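Alpha-acetolactate decarboxylase (Bacillus subtilis subsp. subtilis str. 168, PDB 5XNE) catalyses the zinc-dependent decarboxylation of (2S)-2-acetolactate to (R)-acetoin, a step on the route from pyruvate to (R,R)-butane-2,3-diol. Local coordinates at residues G31-G43 with I46-D58. Numbering follows the deposited sequence.
Sequences GDFGIGTFNKLDG and IGFDGEFYRLRSD
D32 meets the type I' turn F48–E51 through its backbone: its carbonyl O accepts the N-H of G50 on an in-plane lone pair (G50 N to D32 O, 2.9 Å). Its carboxylate OD1 turns instead to the backbone N of F78 and to a water that also takes the N-H of D49. F33 has CG anti to the backbone N (chi1 179°), which puts its ring against V156 and edge-to-face with F158, and CD2 touches F48 CB at 3.8 Å. At G34 the strands exchange a pair of hydrogen bonds with G47, G34 N to G47 O at 3.0 Å and G47 N back to G34 O. The F52 ring points its edge at this backbone, CZ 3.5 Å from F33 N, while G47 CA covers one face. Strands 33-37 and 44-48 thus form an antiparallel hairpin, extended by 51-56 into a three-stranded meander; on the face carrying I35 and I46, I35 packs on the zinc ligands H173 and H175. Further along, F38 offers a ring face to R54: R54 CG sits over it, and the guanidinium stacks at 26° to the ring, centres 3.9 Å apart, in an off-centre cation-pi contact. A bend at chi3 (-57°) brings R54 NH1 to the carbonyl O of D42 (2.9 Å), while NH2 pairs with D68. A leucine in place of R54 would probably leave the F38 face without its flat cationic cover and the D42 carbonyl without this donor. R56 grips the D42 carboxylate side-on, NE to OD1 at 2.8 Å and NH2 to OD2 at 2.9 Å; OD2 also faces R54 NH1, well out of the guanidinium plane, through charge alone.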
ATOM      1  N   GLY B  31      11.548 -11.038  -8.757  1.00  8.25           N
ATOM      2  CA  GLY B  31      10.611 -12.125  -8.914  1.00  7.46           C
ATOM      3  C   GLY B  31      10.854 -12.966 -10.140  1.00  7.44           C
ATOM      4  O   GLY B  31      11.664 -12.620 -11.005  1.00  9.30           O
ATOM      5  N   ASP B  32      10.133 -14.077 -10.202  1.00  6.57           N
ATOM      6  CA  ASP B  32      10.122 -14.918 -11.392  1.00  8.57           C
ATOM      7  C   ASP B  32       8.718 -15.047 -11.972  1.00  7.04           C
ATOM      8  O   ASP B  32       8.467 -15.878 -12.834  1.00  8.67           O
ATOM      9  CB  ASP B  32      10.678 -16.307 -11.072  1.00 12.32           C
ATOM     10  CG  ASP B  32       9.997 -16.961  -9.880  1.00 11.49           C
ATOM     11  OD1 ASP B  32       8.799 -16.711  -9.617  1.00  9.01           O
ATOM     12  OD2 ASP B  32      10.685 -17.755  -9.192  1.00 16.22           O
ATOM     13  N   PHE B  33       7.814 -14.189 -11.500  1.00  5.84           N
ATOM     14  CA  PHE B  33       6.392 -14.272 -11.797  1.00  6.89           C
ATOM     15  C   PHE B  33       5.838 -12.852 -11.748  1.00  4.97           C
ATOM     16  O   PHE B  33       6.177 -12.112 -10.844  1.00  6.92           O
ATOM     17  CB  PHE B  33       5.721 -15.162 -10.751  1.00  6.72           C
ATOM     18  CG  PHE B  33       4.237 -15.332 -10.903  1.00  6.53           C
ATOM     19  CD1 PHE B  33       3.348 -14.333 -10.486  1.00  7.07           C
ATOM     20  CD2 PHE B  33       3.720 -16.533 -11.370  1.00  8.85           C
ATOM     21  CE1 PHE B  33       1.987 -14.512 -10.582  1.00  8.40           C
ATOM     22  CE2 PHE B  33       2.354 -16.727 -11.454  1.00  8.55           C
ATOM     23  CZ  PHE B  33       1.481 -15.716 -11.034  1.00  8.44           C
ATOM     24  N   GLY B  34       5.016 -12.469 -12.715  1.00  5.54           N
ATOM     25  CA  GLY B  34       4.367 -11.169 -12.610  1.00  5.86           C
ATOM     26  C   GLY B  34       3.579 -10.730 -13.824  1.00  5.69           C
ATOM     27  O   GLY B  34       3.548 -11.424 -14.853  1.00  6.22           O
ATOM     28  N   ILE B  35       2.923  -9.575 -13.678  1.00  4.15           N
ATOM     29  CA  ILE B  35       2.098  -8.981 -14.739  1.00  4.24           C
ATOM     30  C   ILE B  35       2.263  -7.469 -14.701  1.00  5.06           C
ATOM     31  O   ILE B  35       2.801  -6.911 -13.751  1.00  5.31           O
ATOM     32  CB  ILE B  35       0.592  -9.324 -14.595  1.00  6.67           C
ATOM     33  CG1 ILE B  35       0.039  -8.825 -13.256  1.00  8.32           C
ATOM     34  CG2 ILE B  35       0.351 -10.826 -14.750  1.00  8.23           C
ATOM     35  CD1 ILE B  35      -1.485  -8.889 -13.155  1.00  9.73           C
ATOM     36  N   GLY B  36       1.811  -6.803 -15.753  1.00  5.09           N
ATOM     37  CA  GLY B  36       1.876  -5.353 -15.766  1.00  7.62           C
ATOM     38  C   GLY B  36       1.811  -4.849 -17.184  1.00  5.89           C
ATOM     39  O   GLY B  36       1.224  -5.480 -18.074  1.00  6.24           O
ATOM     40  N   THR B  37       2.392  -3.677 -17.395  1.00  5.74           N
ATOM     41  CA  THR B  37       2.444  -3.117 -18.736  1.00  6.70           C
ATOM     42  C   THR B  37       3.830  -2.520 -18.955  1.00  6.56           C
ATOM     43  O   THR B  37       4.741  -2.716 -18.155  1.00  7.93           O
ATOM     44  CB  THR B  37       1.321  -2.076 -18.953  1.00  8.32           C
ATOM     45  OG1 THR B  37       1.293  -1.662 -20.325  1.00  8.57           O
ATOM     46  CG2 THR B  37       1.501  -0.848 -18.044  1.00  8.80           C
ATOM     47  N   PHE B  38       3.990  -1.832 -20.077  1.00  6.69           N
ATOM     48  CA  PHE B  38       5.272  -1.280 -20.491  1.00  8.02           C
ATOM     49  C   PHE B  38       5.144   0.219 -20.690  1.00  6.75           C
ATOM     50  O   PHE B  38       4.031   0.737 -20.748  1.00  7.53           O
ATOM     51  CB  PHE B  38       5.746  -1.913 -21.797  1.00  7.38           C
ATOM     52  CG  PHE B  38       6.054  -3.378 -21.689  1.00  7.69           C
ATOM     53  CD1 PHE B  38       5.034  -4.319 -21.662  1.00  7.59           C
ATOM     54  CD2 PHE B  38       7.367  -3.809 -21.650  1.00  9.62           C
ATOM     55  CE1 PHE B  38       5.332  -5.667 -21.556  1.00  7.18           C
ATOM     56  CE2 PHE B  38       7.665  -5.164 -21.565  1.00  9.45           C
ATOM     57  CZ  PHE B  38       6.650  -6.086 -21.512  1.00  8.80           C
ATOM     58  N   ASN B  39       6.274   0.899 -20.829  1.00  7.25           N
ATOM     59  CA  ASN B  39       6.229   2.323 -21.131  1.00  8.17           C
ATOM     60  C   ASN B  39       5.418   2.573 -22.394  1.00  7.98           C
ATOM     61  O   ASN B  39       5.401   1.750 -23.323  1.00  9.17           O
ATOM     62  CB  ASN B  39       7.638   2.897 -21.256  1.00  7.58           C
ATOM     63  CG  ASN B  39       8.194   3.337 -19.906  1.00  6.97           C
ATOM     64  OD1 ASN B  39       7.743   2.860 -18.849  1.00  6.70           O
ATOM     65  ND2 ASN B  39       9.168   4.248 -19.924  1.00  7.81           N
ATOM     66  N   LYS B  40       4.710   3.698 -22.384  1.00  9.04           N
ATOM     67  CA  LYS B  40       3.796   4.103 -23.453  1.00  9.86           C
ATOM     68  C   LYS B  40       2.575   3.184 -23.586  1.00 10.25           C
ATOM     69  O   LYS B  40       1.826   3.310 -24.550  1.00  9.51           O
ATOM     70  CB  LYS B  40       4.533   4.180 -24.802  1.00  9.20           C
ATOM     71  CG  LYS B  40       5.931   4.782 -24.731  1.00 11.91           C
ATOM     72  CD  LYS B  40       6.490   5.030 -26.137  1.00 13.18           C
ATOM     73  CE  LYS B  40       5.746   6.186 -26.798  1.00 17.39           C
ATOM     74  NZ  LYS B  40       5.847   7.462 -26.024  1.00 16.37           N
ATOM     75  N   LEU B  41       2.341   2.315 -22.592  1.00  8.00           N
ATOM     76  CA  LEU B  41       1.316   1.256 -22.689  1.00  8.29           C
ATOM     77  C   LEU B  41       1.553   0.369 -23.910  1.00  9.93           C
ATOM     78  O   LEU B  41       0.612  -0.150 -24.501  1.00 10.26           O
ATOM     79  CB  LEU B  41      -0.109   1.821 -22.759  1.00 10.85           C
ATOM     80  CG  LEU B  41      -0.670   2.577 -21.567  1.00 14.02           C
ATOM     81  CD1 LEU B  41      -2.154   2.832 -21.809  1.00 14.03           C
ATOM     82  CD2 LEU B  41      -0.453   1.803 -20.271  1.00 11.83           C
ATOM     83  N   ASP B  42       2.815   0.174 -24.269  1.00  9.42           N
ATOM     84  CA  ASP B  42       3.145  -0.636 -25.436  1.00  9.64           C
ATOM     85  C   ASP B  42       3.113  -2.115 -25.058  1.00  9.92           C
ATOM     86  O   ASP B  42       4.155  -2.750 -24.873  1.00  9.78           O
ATOM     87  CB  ASP B  42       4.504  -0.221 -25.983  1.00  9.59           C
ATOM     88  CG  ASP B  42       4.863  -0.920 -27.279  1.00 12.65           C
ATOM     89  OD1 ASP B  42       4.003  -1.623 -27.856  1.00 13.90           O
ATOM     90  OD2 ASP B  42       6.027  -0.758 -27.706  1.00 14.31           O
ATOM     91  N   GLY B  43       1.900  -2.642 -24.924  1.00  9.45           N
ATOM     92  CA  GLY B  43       1.719  -4.056 -24.652  1.00  8.52           C
ATOM     93  C   GLY B  43       1.489  -4.436 -23.197  1.00  8.78           C
ATOM     94  O   GLY B  43       1.640  -3.631 -22.273  1.00  8.76           O
ATOM     95  N   ILE B  46       3.522 -10.302 -19.043  1.00  6.93           N
ATOM     96  CA  ILE B  46       3.187 -11.514 -18.315  1.00  5.73           C
ATOM     97  C   ILE B  46       4.446 -12.351 -18.176  1.00  6.96           C
ATOM     98  O   ILE B  46       5.260 -12.410 -19.093  1.00  8.38           O
ATOM     99  CB  ILE B  46       2.080 -12.307 -19.029  1.00  6.10           C
ATOM    100  CG1 ILE B  46       1.604 -13.492 -18.218  1.00  8.29           C
ATOM    101  CG2 ILE B  46       2.533 -12.792 -20.397  1.00  9.19           C
ATOM    102  CD1 ILE B  46       0.440 -14.203 -18.922  1.00  9.53           C
ATOM    103  N   GLY B  47       4.635 -12.965 -17.022  1.00  6.12           N
ATOM    104  CA  GLY B  47       5.743 -13.884 -16.871  1.00  8.32           C
ATOM    105  C   GLY B  47       5.538 -14.849 -15.732  1.00  7.71           C
ATOM    106  O   GLY B  47       4.812 -14.579 -14.771  1.00  7.23           O
ATOM    107  N   PHE B  48       6.194 -15.995 -15.855  1.00  8.23           N
ATOM    108  CA  PHE B  48       6.177 -17.022 -14.829  1.00  7.54           C
ATOM    109  C   PHE B  48       7.346 -17.957 -15.137  1.00  8.02           C
ATOM    110  O   PHE B  48       7.838 -17.991 -16.270  1.00  9.40           O
ATOM    111  CB  PHE B  48       4.832 -17.768 -14.789  1.00  8.79           C
ATOM    112  CG  PHE B  48       4.286 -18.131 -16.142  1.00  8.75           C
ATOM    113  CD1 PHE B  48       4.622 -19.340 -16.745  1.00  9.88           C
ATOM    114  CD2 PHE B  48       3.410 -17.283 -16.795  1.00  8.74           C
ATOM    115  CE1 PHE B  48       4.106 -19.677 -17.994  1.00 11.59           C
ATOM    116  CE2 PHE B  48       2.887 -17.611 -18.043  1.00  9.43           C
ATOM    117  CZ  PHE B  48       3.235 -18.820 -18.643  1.00 10.35           C
ATOM    118  N   ASP B  49       7.824 -18.660 -14.121  1.00  8.91           N
ATOM    119  CA  ASP B  49       9.031 -19.472 -14.237  1.00 11.50           C
ATOM    120  C   ASP B  49      10.220 -18.675 -14.785  1.00 12.20           C
ATOM    121  O   ASP B  49      11.106 -19.230 -15.445  1.00 13.82           O
ATOM    122  CB  ASP B  49       8.756 -20.691 -15.119  1.00 13.61           C
ATOM    123  CG  ASP B  49       7.642 -21.562 -14.571  1.00 10.33           C
ATOM    124  OD1 ASP B  49       7.618 -21.795 -13.346  1.00 12.59           O
ATOM    125  OD2 ASP B  49       6.794 -21.997 -15.372  1.00 15.77           O
ATOM    126  N   GLY B  50      10.244 -17.371 -14.512  1.00  9.65           N
ATOM    127  CA  GLY B  50      11.353 -16.524 -14.925  1.00 11.15           C
ATOM    128  C   GLY B  50      11.310 -16.066 -16.369  1.00  9.88           C
ATOM    129  O   GLY B  50      12.212 -15.342 -16.810  1.00 14.90           O
ATOM    130  N   GLU B  51      10.270 -16.463 -17.098  1.00  8.00           N
ATOM    131  CA  GLU B  51      10.158 -16.162 -18.520  1.00  9.87           C
ATOM    132  C   GLU B  51       9.058 -15.128 -18.762  1.00  8.72           C
ATOM    133  O   GLU B  51       7.879 -15.411 -18.552  1.00  9.76           O
ATOM    134  CB  GLU B  51       9.884 -17.445 -19.314  1.00 12.75           C
ATOM    135  CG  GLU B  51      11.003 -18.482 -19.153  1.00 14.50           C
ATOM    136  CD  GLU B  51      10.765 -19.772 -19.929  1.00 19.65           C
ATOM    137  OE1 GLU B  51       9.651 -19.963 -20.448  1.00 18.07           O
ATOM    138  OE2 GLU B  51      11.706 -20.602 -20.006  1.00 19.55           O
ATOM    139  N   PHE B  52       9.461 -13.927 -19.184  1.00  9.55           N
ATOM    140  CA  PHE B  52       8.544 -12.793 -19.316  1.00  9.23           C
ATOM    141  C   PHE B  52       8.374 -12.372 -20.763  1.00 10.70           C
ATOM    142  O   PHE B  52       9.341 -12.375 -21.540  1.00 10.78           O
ATOM    143  CB  PHE B  52       9.040 -11.609 -18.477  1.00  7.86           C
ATOM    144  CG  PHE B  52       8.801 -11.785 -17.012  1.00  8.34           C
ATOM    145  CD1 PHE B  52       9.637 -12.603 -16.246  1.00  9.27           C
ATOM    146  CD2 PHE B  52       7.730 -11.156 -16.401  1.00  8.84           C
ATOM    147  CE1 PHE B  52       9.411 -12.781 -14.886  1.00  8.53           C
ATOM    148  CE2 PHE B  52       7.496 -11.337 -15.030  1.00  7.61           C
ATOM    149  CZ  PHE B  52       8.341 -12.149 -14.281  1.00  9.38           C
ATOM    150  N   TYR B  53       7.152 -11.980 -21.108  1.00  8.37           N
ATOM    151  CA  TYR B  53       6.796 -11.599 -22.476  1.00  9.56           C
ATOM    152  C   TYR B  53       6.062 -10.273 -22.543  1.00  9.76           C
ATOM    153  O   TYR B  53       5.345  -9.906 -21.601  1.00  8.80           O
ATOM    154  CB  TYR B  53       5.920 -12.674 -23.110  1.00  9.85           C
ATOM    155  CG  TYR B  53       6.641 -13.974 -23.362  1.00 11.78           C
ATOM    156  CD1 TYR B  53       6.729 -14.942 -22.377  1.00 12.10           C
ATOM    157  CD2 TYR B  53       7.235 -14.230 -24.599  1.00 13.94           C
ATOM    158  CE1 TYR B  53       7.389 -16.141 -22.611  1.00 15.86           C
ATOM    159  CE2 TYR B  53       7.898 -15.427 -24.841  1.00 15.32           C
ATOM    160  CZ  TYR B  53       7.969 -16.371 -23.847  1.00 16.33           C
ATOM    161  OH  TYR B  53       8.629 -17.550 -24.091  1.00 19.54           O
ATOM    162  N   ARG B  54       6.244  -9.575 -23.668  1.00  9.15           N
ATOM    163  CA  ARG B  54       5.452  -8.412 -24.055  1.00  9.54           C
ATOM    164  C   ARG B  54       4.397  -8.850 -25.073  1.00 12.01           C
ATOM    165  O   ARG B  54       4.735  -9.239 -26.197  1.00 13.78           O
ATOM    166  CB  ARG B  54       6.341  -7.316 -24.659  1.00  9.99           C
ATOM    167  CG  ARG B  54       5.583  -6.044 -25.028  1.00 10.19           C
ATOM    168  CD  ARG B  54       6.392  -5.133 -25.966  1.00 11.31           C
ATOM    169  NE  ARG B  54       7.696  -4.724 -25.450  1.00 12.38           N
ATOM    170  CZ  ARG B  54       7.969  -3.510 -24.967  1.00 12.15           C
ATOM    171  NH1 ARG B  54       7.008  -2.586 -24.886  1.00 10.24           N
ATOM    172  NH2 ARG B  54       9.192  -3.225 -24.539  1.00 13.41           N
ATOM    173  N   LEU B  55       3.129  -8.809 -24.693  1.00 10.67           N
ATOM    174  CA  LEU B  55       2.035  -9.177 -25.600  1.00 10.96           C
ATOM    175  C   LEU B  55       1.479  -7.939 -26.287  1.00 12.92           C
ATOM    176  O   LEU B  55       1.001  -7.024 -25.619  1.00 12.16           O
ATOM    177  CB  LEU B  55       0.908  -9.890 -24.839  1.00 12.35           C
ATOM    178  CG  LEU B  55       0.983 -11.378 -24.481  1.00 18.95           C
ATOM    179  CD1 LEU B  55       0.709 -12.249 -25.700  1.00 20.29           C
ATOM    180  CD2 LEU B  55       2.314 -11.740 -23.861  1.00 24.56           C
ATOM    181  N   ARG B  56       1.537  -7.896 -27.617  1.00 13.11           N
ATOM    182  CA  ARG B  56       1.038  -6.733 -28.347  1.00 13.72           C
ATOM    183  C   ARG B  56      -0.226  -7.026 -29.144  1.00 17.51           C
ATOM    184  O   ARG B  56      -0.562  -8.177 -29.427  1.00 16.77           O
ATOM    185  CB  ARG B  56       2.106  -6.190 -29.301  1.00 15.91           C
ATOM    186  CG  ARG B  56       3.257  -5.454 -28.645  1.00 13.75           C
ATOM    187  CD  ARG B  56       4.092  -4.768 -29.725  1.00 14.81           C
ATOM    188  NE  ARG B  56       5.103  -3.872 -29.178  1.00 14.59           N
ATOM    189  CZ  ARG B  56       6.411  -4.122 -29.186  1.00 13.43           C
ATOM    190  NH1 ARG B  56       6.884  -5.251 -29.714  1.00 17.73           N
ATOM    191  NH2 ARG B  56       7.251  -3.241 -28.670  1.00 15.20           N
ATOM    192  N   SER B  57      -0.889  -5.950 -29.535  1.00 16.38           N
ATOM    193  CA  SER B  57      -2.125  -6.005 -30.298  1.00 21.66           C
ATOM    194  C   SER B  57      -2.006  -6.628 -31.688  1.00 22.40           C
ATOM    195  O   SER B  57      -3.018  -6.955 -32.316  1.00 21.61           O
ATOM    196  CB  SER B  57      -2.667  -4.601 -30.442  1.00 29.74           C
ATOM    197  N   ASP B  58      -0.780  -6.775 -32.170  1.00 20.32           N
ATOM    198  CA  ASP B  58      -0.557  -7.351 -33.488  1.00 22.80           C
ATOM    199  C   ASP B  58      -0.501  -8.875 -33.416  1.00 24.20           C
ATOM    200  O   ASP B  58      -0.100  -9.532 -34.370  1.00 26.03           O
ATOM    201  CB  ASP B  58       0.729  -6.800 -34.105  1.00 21.97           C
ATOM    202  CG  ASP B  58       1.956  -7.045 -33.237  1.00 25.66           C
ATOM    203  OD1 ASP B  58       1.857  -7.776 -32.222  1.00 23.35           O
ATOM    204  OD2 ASP B  58       3.036  -6.519 -33.588  1.00 27.74           O
TER
HETATM  205  O   HOH W   1       7.151 -18.525 -11.390  1.00 11.44           O
HETATM  206  O   HOH W   2       7.543   0.276 -24.045  1.00 10.44           O